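Local coordinates for uncharacterized protein (Staphylococcus aureus subsp. aureus, PDB 3H04) that is of unknown function but probably acts as an alpha/beta-hydrolase, perhaps a serine esterase, at residues 114-128 / 209-223. Residues are numbered along the deposited sequence; the frame is centred on the assembly and turned at random.
Sequences ARDRDIDGVIDFYGY and LPPVFIAHCNGDYDV
Two backbone N-H groups grip D220 OD1: D222 N at 2.8 Å, nearly along the C-O axis, closes an Asx turn, and V223 N at 3.1 Å, from above the carboxylate plane, extends it to an Asx motif. The other oxygen, OD2, lies against Y126 CB across the contact and is hydrogen-bonded to H248 ND1. Leading into this loop, strand 212-217 runs parallel to strand 121-125, their axes 8° apart, joined by five backbone hydrogen bonds from V122 N–P211 O to Y126 N–A215 O. Where strand 121-125 ends, the H216 ring receives Y126 CA over one face, a CH-pi contact 3.9 Å from CA to the ring centroid and 14° off its normal. Two bonds fix the rotation of that ring: ND1 pairs with S228 OG, and NE2 donates in the ring plane to V223 O at 2.9 Å. V223 packs CG1 3.4 Å from G127 O and CG2 against the Y128 ring and Y126 O, a buried oxygen without a hydrogen-bond partner. D124, with CG anti to its own nitrogen (chi1 166°), accepts from G127 N at OD1, 2.9 Å away, while OD2 lies alongside I214 CG1. On the opposite face of the sheet, A215 CB meets the F125 ring off-centre and F125 CE1 approaches F213 CE2 at 4.0 Å. At the other end, P210 packs against I119 CG1, and L209 CD2 against A114 CB. With OD1 held, OD2 faces H248, consistent with D220 being the acid of a Ser-His-Asp triad with H248 as base, carried on the turn after strand 212-217 as in alpha/beta-hydrolases.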
# COMPACT_ATOMS: atom_id res chain seq x y z
N ALA A 114 -5.26 0.53 -9.91
CA ALA A 114 -5.33 1.59 -10.93
C ALA A 114 -5.09 1.10 -12.36
O ALA A 114 -5.66 1.66 -13.28
CB ALA A 114 -4.36 2.79 -10.57
N ARG A 115 -4.26 0.07 -12.56
CA ARG A 115 -4.07 -0.48 -13.89
C ARG A 115 -5.25 -1.37 -14.30
O ARG A 115 -5.66 -1.36 -15.45
CB ARG A 115 -2.75 -1.27 -13.95
CG ARG A 115 -2.41 -1.85 -15.33
CD ARG A 115 -1.33 -2.91 -15.25
NE ARG A 115 -1.73 -4.05 -14.40
CZ ARG A 115 -0.88 -4.96 -13.96
NH1 ARG A 115 0.40 -4.90 -14.34
NH2 ARG A 115 -1.29 -5.94 -13.19
N ASP A 116 -5.78 -2.16 -13.35
CA ASP A 116 -6.71 -3.24 -13.68
C ASP A 116 -8.20 -2.92 -13.47
O ASP A 116 -9.06 -3.77 -13.70
CB ASP A 116 -6.32 -4.50 -12.89
CG ASP A 116 -4.97 -5.05 -13.31
OD1 ASP A 116 -4.51 -4.75 -14.44
OD2 ASP A 116 -4.35 -5.79 -12.54
N ARG A 117 -8.49 -1.73 -12.96
CA ARG A 117 -9.85 -1.30 -12.72
C ARG A 117 -9.88 0.13 -13.19
O ARG A 117 -8.83 0.70 -13.48
CB ARG A 117 -10.18 -1.35 -11.25
CG ARG A 117 -10.16 -2.78 -10.62
CD ARG A 117 -11.29 -3.61 -11.21
NE ARG A 117 -11.42 -4.94 -10.62
CZ ARG A 117 -10.75 -6.01 -11.01
NH1 ARG A 117 -9.89 -5.94 -12.03
NH2 ARG A 117 -10.95 -7.19 -10.40
N ASP A 118 -11.05 0.75 -13.22
CA ASP A 118 -11.16 2.11 -13.67
C ASP A 118 -11.43 2.99 -12.48
O ASP A 118 -12.49 2.91 -11.88
CB ASP A 118 -12.29 2.21 -14.72
CG ASP A 118 -11.90 1.56 -16.04
OD1 ASP A 118 -10.74 1.77 -16.50
OD2 ASP A 118 -12.74 0.80 -16.59
N ILE A 119 -10.43 3.78 -12.07
CA ILE A 119 -10.56 4.66 -10.89
C ILE A 119 -10.15 6.08 -11.24
O ILE A 119 -9.60 6.32 -12.30
CB ILE A 119 -9.74 4.12 -9.68
CG1 ILE A 119 -8.25 4.31 -9.86
CG2 ILE A 119 -10.12 2.62 -9.40
CD1 ILE A 119 -7.44 3.76 -8.71
N ASP A 120 -10.36 7.01 -10.31
CA ASP A 120 -10.16 8.45 -10.63
C ASP A 120 -8.81 9.04 -10.22
O ASP A 120 -8.45 10.15 -10.64
CB ASP A 120 -11.30 9.22 -10.01
CG ASP A 120 -12.62 8.72 -10.52
OD1 ASP A 120 -12.94 9.09 -11.64
OD2 ASP A 120 -13.28 7.88 -9.87
N GLY A 121 -8.06 8.30 -9.44
CA GLY A 121 -6.74 8.74 -9.02
C GLY A 121 -6.09 7.82 -8.03
O GLY A 121 -6.76 6.97 -7.44
N VAL A 122 -4.79 8.01 -7.82
CA VAL A 122 -4.01 7.19 -6.90
C VAL A 122 -3.14 8.08 -6.05
O VAL A 122 -2.51 9.04 -6.58
CB VAL A 122 -3.02 6.21 -7.64
CG1 VAL A 122 -2.15 5.43 -6.58
CG2 VAL A 122 -3.79 5.24 -8.52
N ILE A 123 -3.11 7.79 -4.75
CA ILE A 123 -2.22 8.44 -3.80
C ILE A 123 -1.18 7.41 -3.39
O ILE A 123 -1.54 6.39 -2.84
CB ILE A 123 -2.95 8.96 -2.58
CG1 ILE A 123 -4.20 9.75 -3.02
CG2 ILE A 123 -1.96 9.75 -1.66
CD1 ILE A 123 -5.31 9.69 -2.02
N ASP A 124 0.08 7.69 -3.70
CA ASP A 124 1.22 6.76 -3.58
C ASP A 124 2.19 7.35 -2.60
O ASP A 124 2.95 8.28 -2.94
CB ASP A 124 1.87 6.57 -4.95
CG ASP A 124 3.25 5.90 -4.92
OD1 ASP A 124 3.69 5.32 -3.90
OD2 ASP A 124 3.92 5.99 -6.00
N PHE A 125 2.15 6.85 -1.36
CA PHE A 125 3.12 7.26 -0.35
C PHE A 125 4.23 6.20 -0.32
O PHE A 125 3.99 5.04 0.04
CB PHE A 125 2.50 7.38 1.03
CG PHE A 125 1.82 8.70 1.32
CD1 PHE A 125 1.41 9.59 0.32
CD2 PHE A 125 1.59 9.04 2.65
CE1 PHE A 125 0.73 10.80 0.65
CE2 PHE A 125 0.97 10.20 2.97
CZ PHE A 125 0.53 11.10 1.98
N TYR A 126 5.43 6.59 -0.78
CA TYR A 126 6.64 5.77 -0.73
C TYR A 126 6.50 4.30 -1.15
O TYR A 126 7.04 3.39 -0.49
CB TYR A 126 7.37 5.89 0.60
CG TYR A 126 6.50 5.95 1.84
CD1 TYR A 126 6.03 4.77 2.45
CD2 TYR A 126 6.07 7.16 2.36
CE1 TYR A 126 5.19 4.79 3.60
CE2 TYR A 126 5.26 7.19 3.52
CZ TYR A 126 4.84 6.01 4.13
OH TYR A 126 4.01 6.04 5.22
N GLY A 127 5.78 4.10 -2.25
CA GLY A 127 5.59 2.80 -2.86
C GLY A 127 6.39 2.66 -4.16
O GLY A 127 7.42 3.34 -4.40
N TYR A 128 5.90 1.76 -4.98
CA TYR A 128 6.60 1.29 -6.15
C TYR A 128 5.59 0.63 -7.07
O TYR A 128 4.54 0.22 -6.62
CB TYR A 128 7.66 0.26 -5.76
CG TYR A 128 7.25 -0.78 -4.74
CD1 TYR A 128 6.79 -2.03 -5.14
CD2 TYR A 128 7.29 -0.51 -3.36
CE1 TYR A 128 6.40 -3.00 -4.21
CE2 TYR A 128 6.93 -1.50 -2.40
CZ TYR A 128 6.51 -2.73 -2.85
OH TYR A 128 6.11 -3.68 -1.97
N LEU A 209 -2.38 5.50 -16.68
CA LEU A 209 -2.90 5.61 -15.31
C LEU A 209 -3.60 6.94 -15.07
O LEU A 209 -3.26 7.94 -15.71
CB LEU A 209 -1.80 5.39 -14.28
CG LEU A 209 -1.24 4.00 -14.06
CD1 LEU A 209 -0.25 4.07 -12.95
CD2 LEU A 209 -2.38 2.99 -13.75
N PRO A 210 -4.61 6.96 -14.16
CA PRO A 210 -5.22 8.22 -13.74
C PRO A 210 -4.20 9.05 -12.94
O PRO A 210 -3.09 8.60 -12.72
CB PRO A 210 -6.41 7.78 -12.86
CG PRO A 210 -5.94 6.51 -12.26
CD PRO A 210 -5.15 5.84 -13.38
N PRO A 211 -4.54 10.26 -12.51
CA PRO A 211 -3.49 11.04 -11.86
C PRO A 211 -2.93 10.42 -10.59
O PRO A 211 -3.68 9.85 -9.78
CB PRO A 211 -4.20 12.36 -11.51
CG PRO A 211 -5.30 12.49 -12.48
CD PRO A 211 -5.76 11.07 -12.71
N VAL A 212 -1.63 10.60 -10.39
CA VAL A 212 -0.94 10.02 -9.26
C VAL A 212 -0.31 11.06 -8.37
O VAL A 212 0.50 11.90 -8.84
CB VAL A 212 0.17 9.07 -9.67
CG1 VAL A 212 0.69 8.38 -8.40
CG2 VAL A 212 -0.36 7.99 -10.73
N PHE A 213 -0.67 11.05 -7.09
CA PHE A 213 0.02 11.92 -6.08
C PHE A 213 1.14 11.11 -5.46
O PHE A 213 0.88 10.01 -4.97
CB PHE A 213 -0.98 12.40 -5.05
CG PHE A 213 -0.42 13.36 -4.02
CD1 PHE A 213 -0.64 14.70 -4.13
CD2 PHE A 213 0.37 12.88 -2.94
CE1 PHE A 213 -0.13 15.61 -3.18
CE2 PHE A 213 0.88 13.77 -1.99
CZ PHE A 213 0.64 15.14 -2.13
N ILE A 214 2.37 11.60 -5.46
CA ILE A 214 3.51 10.83 -4.93
C ILE A 214 4.13 11.63 -3.81
O ILE A 214 4.37 12.84 -3.99
CB ILE A 214 4.56 10.55 -6.00
CG1 ILE A 214 3.87 9.81 -7.20
CG2 ILE A 214 5.78 9.80 -5.37
CD1 ILE A 214 4.69 9.72 -8.52
N ALA A 215 4.39 10.98 -2.65
CA ALA A 215 5.20 11.58 -1.56
C ALA A 215 6.27 10.54 -1.24
O ALA A 215 5.93 9.35 -1.01
CB ALA A 215 4.36 11.92 -0.31
N HIS A 216 7.53 10.94 -1.27
CA HIS A 216 8.62 10.02 -1.11
C HIS A 216 9.87 10.74 -0.62
O HIS A 216 10.15 11.76 -1.09
CB HIS A 216 8.87 9.33 -2.44
CG HIS A 216 9.53 8.00 -2.33
ND1 HIS A 216 9.27 6.97 -3.19
CD2 HIS A 216 10.46 7.54 -1.47
CE1 HIS A 216 10.01 5.94 -2.87
NE2 HIS A 216 10.73 6.26 -1.82
N CYS A 217 10.55 10.23 0.39
CA CYS A 217 11.79 10.83 0.89
C CYS A 217 12.94 10.52 -0.03
O CYS A 217 13.13 9.35 -0.43
CB CYS A 217 12.13 10.26 2.26
SG CYS A 217 10.91 10.78 3.51
N ASN A 218 13.76 11.53 -0.33
CA ASN A 218 14.91 11.22 -1.17
C ASN A 218 15.87 10.21 -0.58
O ASN A 218 16.51 9.51 -1.34
CB ASN A 218 15.69 12.47 -1.63
CG ASN A 218 15.84 13.48 -0.56
OD1 ASN A 218 15.94 13.15 0.63
ND2 ASN A 218 15.90 14.73 -0.97
N GLY A 219 15.98 10.15 0.75
CA GLY A 219 16.93 9.27 1.42
C GLY A 219 16.24 8.01 1.96
O GLY A 219 16.74 7.37 2.89
N ASP A 220 15.12 7.62 1.34
CA ASP A 220 14.39 6.40 1.79
C ASP A 220 15.28 5.19 1.63
O ASP A 220 15.78 4.92 0.54
CB ASP A 220 13.16 6.22 0.94
CG ASP A 220 12.20 5.20 1.49
OD1 ASP A 220 12.63 4.21 2.12
OD2 ASP A 220 11.00 5.40 1.26
N TYR A 221 15.52 4.52 2.75
CA TYR A 221 16.38 3.33 2.85
C TYR A 221 15.64 2.00 2.55
O TYR A 221 16.29 0.97 2.40
CB TYR A 221 16.96 3.23 4.29
CG TYR A 221 15.88 3.32 5.37
CD1 TYR A 221 15.07 2.21 5.67
CD2 TYR A 221 15.62 4.51 6.04
CE1 TYR A 221 14.09 2.30 6.59
CE2 TYR A 221 14.62 4.60 6.97
CZ TYR A 221 13.86 3.49 7.25
OH TYR A 221 12.85 3.56 8.16
N ASP A 222 14.32 2.04 2.45
CA ASP A 222 13.48 0.83 2.29
C ASP A 222 13.00 0.65 0.83
O ASP A 222 13.15 -0.44 0.23
CB ASP A 222 12.29 0.94 3.24
CG ASP A 222 11.36 -0.31 3.18
OD1 ASP A 222 11.48 -1.22 4.02
OD2 ASP A 222 10.50 -0.37 2.29
N VAL A 223 12.46 1.73 0.25
CA VAL A 223 12.02 1.79 -1.13
C VAL A 223 12.79 2.96 -1.76
O VAL A 223 12.57 4.08 -1.41
CB VAL A 223 10.53 2.13 -1.28
CG1 VAL A 223 10.17 2.27 -2.77
CG2 VAL A 223 9.67 1.10 -0.63